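Local coordinates for protein hydrolase, isochorismatase family (Pseudomonas putida, PDB 4L07) that probably hydrolyses the amide bond of maleamate to give maleate and ammonia, as a maleamate amidase of the isochorismatase family of hydrolases, at residues D35-T40 with G95-E100; I66-A71 with V112-K117. One frame throughout, in Å; residues are numbered along the deposited sequence.

Contact 1: D35-T40 with G95-E100; sequences DLQYPT and GSRLVE
The Tyr38 ring lies between two aliphatic groups. Over one face come the methyls of Leu98; over the centre of the opposite face lies Gln37 CG. Arg97 NH2 sits at the ring edge. The edge of the Arg97 guanidinium is itself taken up by Tyr38 OH and the Asp35 carboxylate. The setting is a surface contact between two loops of the isochorismatase fold, one following helix 31-34 and the other leading toward strand 112-116.

An Asx turn and a type I beta turn shape the first loop. Asp35 OD1 accepts from Gln37 N at 3.1 Å, and Tyr38 N bonds back to Asp35 O at 2.9 Å. Asp35 CG is anti to its backbone N (chi1 -175°), and OD2 meets the other loop. Asp35 OD2 takes two donors, both from above the carboxylate plane: Arg97 NH2 at 2.8 Å, in a salt bridge, and Gln37 NE2 at 3.0 Å. The carboxylate and guanidinium planes are nearly perpendicular, 84° apart.

Arg97 stays extended from CG to NE, so its end spans the gap between the loops. NH2 donates to both Asp35 OD2 and Tyr38 OH, and both acceptors lie near the guanidinium plane. These two bonds should fix the rotation of the group. Tyr31 of helix 31-34 adds a cation-pi contact with Arg97.

Leu98 packs against one face of the ring with both methyls. CD1 lies toward the rim, 3.6 Å from Tyr38 CG. CD2 makes the CH-pi contact, 3.9 Å from the Tyr38 ring centroid and 3.4 Å from Tyr38 CE1.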
ATOM      1  N   ASP A  35      28.432  -9.331  -6.241  1.00 23.31           N
ATOM      2  CA  ASP A  35      29.566  -9.695  -7.108  1.00 24.50           C
ATOM      3  C   ASP A  35      30.297  -8.448  -7.603  1.00 24.29           C
ATOM      4  O   ASP A  35      29.778  -7.700  -8.432  1.00 24.05           O
ATOM      5  CB  ASP A  35      29.084 -10.557  -8.286  1.00 24.47           C
ATOM      6  CG  ASP A  35      30.224 -11.065  -9.165  1.00 25.65           C
ATOM      7  OD1 ASP A  35      31.320 -10.461  -9.160  1.00 25.42           O
ATOM      8  OD2 ASP A  35      30.001 -12.073  -9.876  1.00 26.02           O
ATOM      9  N   LEU A  36      31.522  -8.244  -7.118  1.00 25.27           N
ATOM     10  CA  LEU A  36      32.251  -6.991  -7.351  1.00 25.15           C
ATOM     11  C   LEU A  36      32.561  -6.635  -8.814  1.00 25.13           C
ATOM     12  O   LEU A  36      33.069  -5.547  -9.093  1.00 24.67           O
ATOM     13  CB  LEU A  36      33.520  -6.929  -6.483  1.00 25.98           C
ATOM     14  CG  LEU A  36      33.287  -6.787  -4.970  1.00 26.81           C
ATOM     15  CD1 LEU A  36      34.547  -7.120  -4.187  1.00 29.05           C
ATOM     16  CD2 LEU A  36      32.777  -5.400  -4.595  1.00 27.56           C
ATOM     17  N   GLN A  37      32.246  -7.537  -9.744  1.00 24.97           N
ATOM     18  CA  GLN A  37      32.387  -7.233 -11.166  1.00 25.81           C
ATOM     19  C   GLN A  37      31.355  -6.197 -11.611  1.00 25.64           C
ATOM     20  O   GLN A  37      31.542  -5.514 -12.618  1.00 25.88           O
ATOM     21  CB  GLN A  37      32.288  -8.499 -12.025  1.00 26.92           C
ATOM     22  CG  GLN A  37      30.905  -9.128 -12.088  1.00 27.70           C
ATOM     23  CD  GLN A  37      30.805 -10.188 -13.162  1.00 29.03           C
ATOM     24  OE1 GLN A  37      30.901  -9.891 -14.352  1.00 30.25           O
ATOM     25  NE2 GLN A  37      30.597 -11.429 -12.749  1.00 29.33           N
ATOM     26  N   TYR A  38      30.270  -6.092 -10.846  1.00 25.34           N
ATOM     27  CA  TYR A  38      29.195  -5.158 -11.152  1.00 24.39           C
ATOM     28  C   TYR A  38      29.336  -3.875 -10.336  1.00 23.87           C
ATOM     29  O   TYR A  38      29.612  -3.930  -9.134  1.00 23.87           O
ATOM     30  CB  TYR A  38      27.835  -5.803 -10.894  1.00 24.99           C
ATOM     31  CG  TYR A  38      27.635  -7.135 -11.592  1.00 25.39           C
ATOM     32  CD1 TYR A  38      27.709  -7.238 -12.986  1.00 25.13           C
ATOM     33  CD2 TYR A  38      27.359  -8.286 -10.857  1.00 25.32           C
ATOM     34  CE1 TYR A  38      27.518  -8.458 -13.621  1.00 26.00           C
ATOM     35  CE2 TYR A  38      27.160  -9.507 -11.481  1.00 25.65           C
ATOM     36  CZ  TYR A  38      27.240  -9.586 -12.862  1.00 25.93           C
ATOM     37  OH  TYR A  38      27.043 -10.805 -13.473  1.00 26.78           O
ATOM     38  N   PRO A  39      29.137  -2.715 -10.993  1.00 23.84           N
ATOM     39  CA  PRO A  39      29.291  -1.391 -10.373  1.00 23.70           C
ATOM     40  C   PRO A  39      28.472  -1.189  -9.096  1.00 23.51           C
ATOM     41  O   PRO A  39      28.876  -0.413  -8.232  1.00 23.70           O
ATOM     42  CB  PRO A  39      28.792  -0.429 -11.458  1.00 24.37           C
ATOM     43  CG  PRO A  39      28.926  -1.167 -12.740  1.00 24.07           C
ATOM     44  CD  PRO A  39      28.797  -2.626 -12.426  1.00 23.45           C
ATOM     45  N   THR A  40      27.335  -1.874  -8.983  1.00 22.95           N
ATOM     46  CA  THR A  40      26.432  -1.694  -7.841  1.00 22.25           C
ATOM     47  C   THR A  40      26.769  -2.578  -6.639  1.00 22.07           C
ATOM     48  O   THR A  40      26.116  -2.499  -5.601  1.00 21.31           O
ATOM     49  CB  THR A  40      24.962  -1.912  -8.249  1.00 22.41           C
ATOM     50  OG1 THR A  40      24.853  -3.122  -9.014  1.00 22.48           O
ATOM     51  CG2 THR A  40      24.453  -0.728  -9.075  1.00 22.15           C
ATOM     52  N   GLY A  95      16.116 -11.622 -16.510  1.00 34.00           N
ATOM     53  CA  GLY A  95      16.901 -12.486 -17.390  1.00 34.46           C
ATOM     54  C   GLY A  95      18.406 -12.269 -17.341  1.00 35.50           C
ATOM     55  O   GLY A  95      19.158 -12.994 -18.003  1.00 35.96           O
ATOM     56  N   SER A  96      18.855 -11.275 -16.575  1.00 33.31           N
ATOM     57  CA  SER A  96      20.294 -11.048 -16.398  1.00 31.17           C
ATOM     58  C   SER A  96      20.816 -11.756 -15.149  1.00 29.75           C
ATOM     59  O   SER A  96      20.051 -12.093 -14.243  1.00 29.27           O
ATOM     60  CB  SER A  96      20.624  -9.547 -16.350  1.00 31.76           C
ATOM     61  OG  SER A  96      20.281  -8.977 -15.093  1.00 30.54           O
ATOM     62  N   ARG A  97      22.129 -11.974 -15.098  1.00 27.92           N
ATOM     63  CA  ARG A  97      22.757 -12.563 -13.920  1.00 27.32           C
ATOM     64  C   ARG A  97      22.637 -11.649 -12.693  1.00 26.43           C
ATOM     65  O   ARG A  97      22.602 -12.133 -11.564  1.00 26.46           O
ATOM     66  CB  ARG A  97      24.231 -12.889 -14.200  1.00 26.71           C
ATOM     67  CG  ARG A  97      24.896 -13.744 -13.128  1.00 27.83           C
ATOM     68  CD  ARG A  97      26.305 -14.156 -13.528  1.00 27.58           C
ATOM     69  NE  ARG A  97      26.985 -14.864 -12.445  1.00 27.79           N
ATOM     70  CZ  ARG A  97      27.732 -14.279 -11.511  1.00 27.77           C
ATOM     71  NH1 ARG A  97      28.313 -15.008 -10.565  1.00 27.70           N
ATOM     72  NH2 ARG A  97      27.901 -12.965 -11.519  1.00 27.66           N
ATOM     73  N   LEU A  98      22.552 -10.340 -12.929  1.00 26.78           N
ATOM     74  CA  LEU A  98      22.547  -9.337 -11.852  1.00 26.50           C
ATOM     75  C   LEU A  98      21.394  -9.553 -10.870  1.00 25.63           C
ATOM     76  O   LEU A  98      21.529  -9.282  -9.677  1.00 24.19           O
ATOM     77  CB  LEU A  98      22.453  -7.910 -12.425  1.00 27.59           C
ATOM     78  CG  LEU A  98      23.420  -7.181 -13.386  1.00 29.04           C
ATOM     79  CD1 LEU A  98      24.308  -6.153 -12.688  1.00 28.17           C
ATOM     80  CD2 LEU A  98      24.205  -8.096 -14.321  1.00 28.39           C
ATOM     81  N   VAL A  99      20.269 -10.056 -11.382  1.00 25.46           N
ATOM     82  CA  VAL A  99      19.039 -10.185 -10.603  1.00 26.54           C
ATOM     83  C   VAL A  99      18.925 -11.528  -9.873  1.00 26.65           C
ATOM     84  O   VAL A  99      18.057 -11.710  -9.012  1.00 26.23           O
ATOM     85  CB  VAL A  99      17.815  -9.928 -11.510  1.00 26.77           C
ATOM     86  CG1 VAL A  99      16.513 -10.253 -10.794  1.00 30.20           C
ATOM     87  CG2 VAL A  99      17.827  -8.482 -11.991  1.00 27.20           C
ATOM     88  N   GLU A 100      19.812 -12.464 -10.214  1.00 27.16           N
ATOM     89  CA  GLU A 100      19.818 -13.789  -9.600  1.00 27.48           C
ATOM     90  C   GLU A 100      20.362 -13.732  -8.183  1.00 25.83           C
ATOM     91  O   GLU A 100      21.332 -13.013  -7.916  1.00 24.45           O
ATOM     92  CB  GLU A 100      20.659 -14.758 -10.441  1.00 30.48           C
ATOM     93  CG  GLU A 100      20.040 -15.112 -11.784  1.00 34.69           C
ATOM     94  CD  GLU A 100      18.830 -16.022 -11.647  1.00 39.00           C
ATOM     95  OE1 GLU A 100      17.795 -15.726 -12.280  1.00 42.75           O
ATOM     96  OE2 GLU A 100      18.905 -17.027 -10.902  1.00 42.69           O
TER

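Contact 2: I66-A71 with V112-K117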
ATOM      1  N   ILE A  66      12.270 -15.801   3.135  1.00 21.45           N
ATOM      2  CA  ILE A  66      11.901 -15.100   1.900  1.00 22.00           C
ATOM      3  C   ILE A  66      13.047 -14.210   1.405  1.00 21.98           C
ATOM      4  O   ILE A  66      13.570 -13.382   2.159  1.00 22.23           O
ATOM      5  CB  ILE A  66      10.617 -14.255   2.094  1.00 22.24           C
ATOM      6  CG1 ILE A  66       9.449 -15.148   2.530  1.00 22.72           C
ATOM      7  CG2 ILE A  66      10.253 -13.516   0.808  1.00 22.01           C
ATOM      8  CD1 ILE A  66       8.276 -14.389   3.118  1.00 23.78           C
ATOM      9  N   PHE A  67      13.437 -14.400   0.144  1.00 21.28           N
ATOM     10  CA  PHE A  67      14.471 -13.592  -0.506  1.00 21.87           C
ATOM     11  C   PHE A  67      13.842 -12.516  -1.378  1.00 21.99           C
ATOM     12  O   PHE A  67      12.802 -12.745  -1.994  1.00 22.18           O
ATOM     13  CB  PHE A  67      15.351 -14.474  -1.400  1.00 21.87           C
ATOM     14  CG  PHE A  67      16.182 -15.474  -0.648  1.00 22.13           C
ATOM     15  CD1 PHE A  67      15.628 -16.665  -0.179  1.00 22.29           C
ATOM     16  CD2 PHE A  67      17.539 -15.240  -0.433  1.00 22.49           C
ATOM     17  CE1 PHE A  67      16.401 -17.589   0.514  1.00 22.87           C
ATOM     18  CE2 PHE A  67      18.320 -16.161   0.254  1.00 22.63           C
ATOM     19  CZ  PHE A  67      17.750 -17.333   0.731  1.00 22.79           C
ATOM     20  N   THR A  68      14.481 -11.349  -1.441  1.00 21.72           N
ATOM     21  CA  THR A  68      14.043 -10.281  -2.338  1.00 21.84           C
ATOM     22  C   THR A  68      15.105  -9.961  -3.382  1.00 21.96           C
ATOM     23  O   THR A  68      16.297 -10.195  -3.164  1.00 21.72           O
ATOM     24  CB  THR A  68      13.658  -8.993  -1.572  1.00 22.35           C
ATOM     25  OG1 THR A  68      14.837  -8.276  -1.203  1.00 23.24           O
ATOM     26  CG2 THR A  68      12.863  -9.320  -0.318  1.00 22.59           C
ATOM     27  N   THR A  69      14.662  -9.434  -4.516  1.00 21.10           N
ATOM     28  CA  THR A  69      15.552  -8.980  -5.575  1.00 21.50           C
ATOM     29  C   THR A  69      14.897  -7.792  -6.273  1.00 21.34           C
ATOM     30  O   THR A  69      13.662  -7.714  -6.364  1.00 21.39           O
ATOM     31  CB  THR A  69      15.893 -10.118  -6.580  1.00 21.95           C
ATOM     32  OG1 THR A  69      16.960  -9.712  -7.448  1.00 23.23           O
ATOM     33  CG2 THR A  69      14.677 -10.505  -7.423  1.00 22.22           C
ATOM     34  N   ILE A  70      15.725  -6.861  -6.733  1.00 20.60           N
ATOM     35  CA  ILE A  70      15.274  -5.773  -7.587  1.00 20.48           C
ATOM     36  C   ILE A  70      15.485  -6.205  -9.040  1.00 21.01           C
ATOM     37  O   ILE A  70      16.606  -6.537  -9.441  1.00 20.31           O
ATOM     38  CB  ILE A  70      16.067  -4.469  -7.321  1.00 20.29           C
ATOM     39  CG1 ILE A  70      15.779  -3.930  -5.907  1.00 20.02           C
ATOM     40  CG2 ILE A  70      15.748  -3.428  -8.390  1.00 20.97           C
ATOM     41  CD1 ILE A  70      16.713  -2.817  -5.453  1.00 19.86           C
ATOM     42  N   ALA A  71      14.411  -6.206  -9.822  1.00 20.39           N
ATOM     43  CA  ALA A  71      14.494  -6.539 -11.247  1.00 21.37           C
ATOM     44  C   ALA A  71      13.507  -5.704 -12.053  1.00 21.78           C
ATOM     45  O   ALA A  71      12.374  -5.496 -11.612  1.00 22.79           O
ATOM     46  CB  ALA A  71      14.224  -8.021 -11.462  1.00 21.04           C
ATOM     47  N   VAL A 112      10.916 -18.870  -1.547  1.00 21.06           N
ATOM     48  CA  VAL A 112      10.182 -17.843  -2.275  1.00 21.04           C
ATOM     49  C   VAL A 112      11.066 -16.627  -2.545  1.00 20.96           C
ATOM     50  O   VAL A 112      11.761 -16.138  -1.646  1.00 20.85           O
ATOM     51  CB  VAL A 112       8.909 -17.416  -1.511  1.00 21.18           C
ATOM     52  CG1 VAL A 112       8.275 -16.179  -2.142  1.00 22.03           C
ATOM     53  CG2 VAL A 112       7.913 -18.566  -1.461  1.00 22.26           C
ATOM     54  N   VAL A 113      11.052 -16.170  -3.795  1.00 21.43           N
ATOM     55  CA  VAL A 113      11.691 -14.915  -4.175  1.00 21.32           C
ATOM     56  C   VAL A 113      10.613 -13.877  -4.497  1.00 21.74           C
ATOM     57  O   VAL A 113       9.678 -14.153  -5.245  1.00 20.98           O
ATOM     58  CB  VAL A 113      12.656 -15.106  -5.363  1.00 22.02           C
ATOM     59  CG1 VAL A 113      13.285 -13.783  -5.787  1.00 22.22           C
ATOM     60  CG2 VAL A 113      13.744 -16.103  -4.989  1.00 21.14           C
ATOM     61  N   VAL A 114      10.741 -12.695  -3.901  1.00 21.48           N
ATOM     62  CA  VAL A 114       9.854 -11.571  -4.201  1.00 22.19           C
ATOM     63  C   VAL A 114      10.617 -10.524  -5.022  1.00 22.03           C
ATOM     64  O   VAL A 114      11.706 -10.086  -4.635  1.00 22.10           O
ATOM     65  CB  VAL A 114       9.243 -10.960  -2.910  1.00 22.70           C
ATOM     66  CG1 VAL A 114      10.289 -10.828  -1.828  1.00 24.54           C
ATOM     67  CG2 VAL A 114       8.583  -9.611  -3.177  1.00 23.01           C
ATOM     68  N   VAL A 115      10.050 -10.148  -6.163  1.00 22.19           N
ATOM     69  CA  VAL A 115      10.657  -9.134  -7.025  1.00 22.94           C
ATOM     70  C   VAL A 115      10.043  -7.784  -6.681  1.00 23.33           C
ATOM     71  O   VAL A 115       8.822  -7.666  -6.547  1.00 24.36           O
ATOM     72  CB  VAL A 115      10.472  -9.445  -8.529  1.00 23.85           C
ATOM     73  CG1 VAL A 115      11.083  -8.346  -9.392  1.00 24.11           C
ATOM     74  CG2 VAL A 115      11.103 -10.783  -8.880  1.00 24.29           C
ATOM     75  N   LYS A 116      10.902  -6.783  -6.505  1.00 22.45           N
ATOM     76  CA  LYS A 116      10.457  -5.430  -6.174  1.00 21.78           C
ATOM     77  C   LYS A 116      11.144  -4.394  -7.070  1.00 21.35           C
ATOM     78  O   LYS A 116      12.140  -4.698  -7.735  1.00 21.55           O
ATOM     79  CB  LYS A 116      10.725  -5.130  -4.697  1.00 22.26           C
ATOM     80  CG  LYS A 116      12.204  -5.039  -4.351  1.00 22.44           C
ATOM     81  CD  LYS A 116      12.421  -4.863  -2.865  1.00 23.08           C
ATOM     82  CE  LYS A 116      13.870  -5.082  -2.474  1.00 22.62           C
ATOM     83  NZ  LYS A 116      14.720  -3.885  -2.719  1.00 22.23           N
ATOM     84  N   LYS A 117      10.622  -3.164  -7.063  1.00 19.82           N
ATOM     85  CA  LYS A 117      11.113  -2.117  -7.956  1.00 19.27           C
ATOM     86  C   LYS A 117      11.777  -0.947  -7.229  1.00 18.59           C
ATOM     87  O   LYS A 117      12.390  -0.093  -7.874  1.00 18.47           O
ATOM     88  CB  LYS A 117       9.968  -1.581  -8.835  1.00 19.35           C
ATOM     89  CG  LYS A 117       9.117  -2.655  -9.488  1.00 19.63           C
ATOM     90  CD  LYS A 117       9.822  -3.390 -10.612  1.00 20.57           C
ATOM     91  CE  LYS A 117       9.014  -4.625 -10.999  1.00 20.76           C
ATOM     92  NZ  LYS A 117       9.627  -5.346 -12.142  1.00 21.14           N
TER
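Lys116 NZ is gripped by three partners: a salt bridge to Asp28 OD2 and hydrogen bonds to Gly118 O and Ala119 O. Lys117 NZ also has three. Lys117 NZ bonds to Ala71 O at 2.8 Å, pairs with Glu76 and bonds to Tyr94 OH. Lys116 ends strand 112-116, the outermost strand within this chain of the parallel sheet at the core of the isochorismatase fold, and Lys117 follows it.

Strand 66-70 is its neighbour. Their short segments run parallel with a signed crossing angle of -29°. Phe67 and Thr69 bond through both N and O, as a parallel pair requires. Phe67 N donates to Val112 O, and Val114 N to Phe67 O at 2.8 Å. Thr69 N donates to Val114 O, and Lys116 N to Thr69 O at 2.9 Å. A weak bond from Ala71 N to Lys116 O, 3.4 Å, follows.

One face of the strand pair carries Thr68, Ile70, Val114 and Lys116. Val114 CG1 takes the crowded position between its backbone N and carbonyl carbon (chi1 43°). Val114 CG1 lies alongside Thr68 CG2 at 3.3 Å, tighter than usual for two carbons. Lys116 leaves in the same crowded way, then bends at chi4 (81°). Lys116 NZ passes Ile70 CG1 at 3.4 Å, and its CE lies beside Thr68 OG1, which bonds to Asp28 OD1. On the other face Thr69 CG2 touches Val113 CG1 and Val115 CG2, each at 3.9 Å.

A sulfate ion, probably from the crystallisation liquor, lies close to the Ile70 side chain and may mark a pocket. Asp28 and two carbonyls around Lys116 NZ should favour its charged form. The Asp28-Lys116 pair is consistent with the Asp and Lys of the Asp-Lys-Cys triad of related isochorismatase-family amidases.

Contacts 1 and 2 lie within one isochorismatase domain, their centres about 14 Å apart. Their segments alternate along the chain: 35-40, 66-71, 95-100, 112-117. Contact 2 is buried and joins two neighbouring strands of the parallel sheet, 65-70 and 112-116, the latter the outermost within this chain. Contact 1 lies at the surface, where the loop after helix 31-34 meets the loop that runs on toward strand 112-116. The two contacts touch through Val99. Val99 O lies 2.8 Å from Thr69 OG1, a probable hydrogen bond, and Val99 CG1 packs on Ala71 CB at 3.3 Å. The outer loop pair is thus joined directly to the end of strand 65-70.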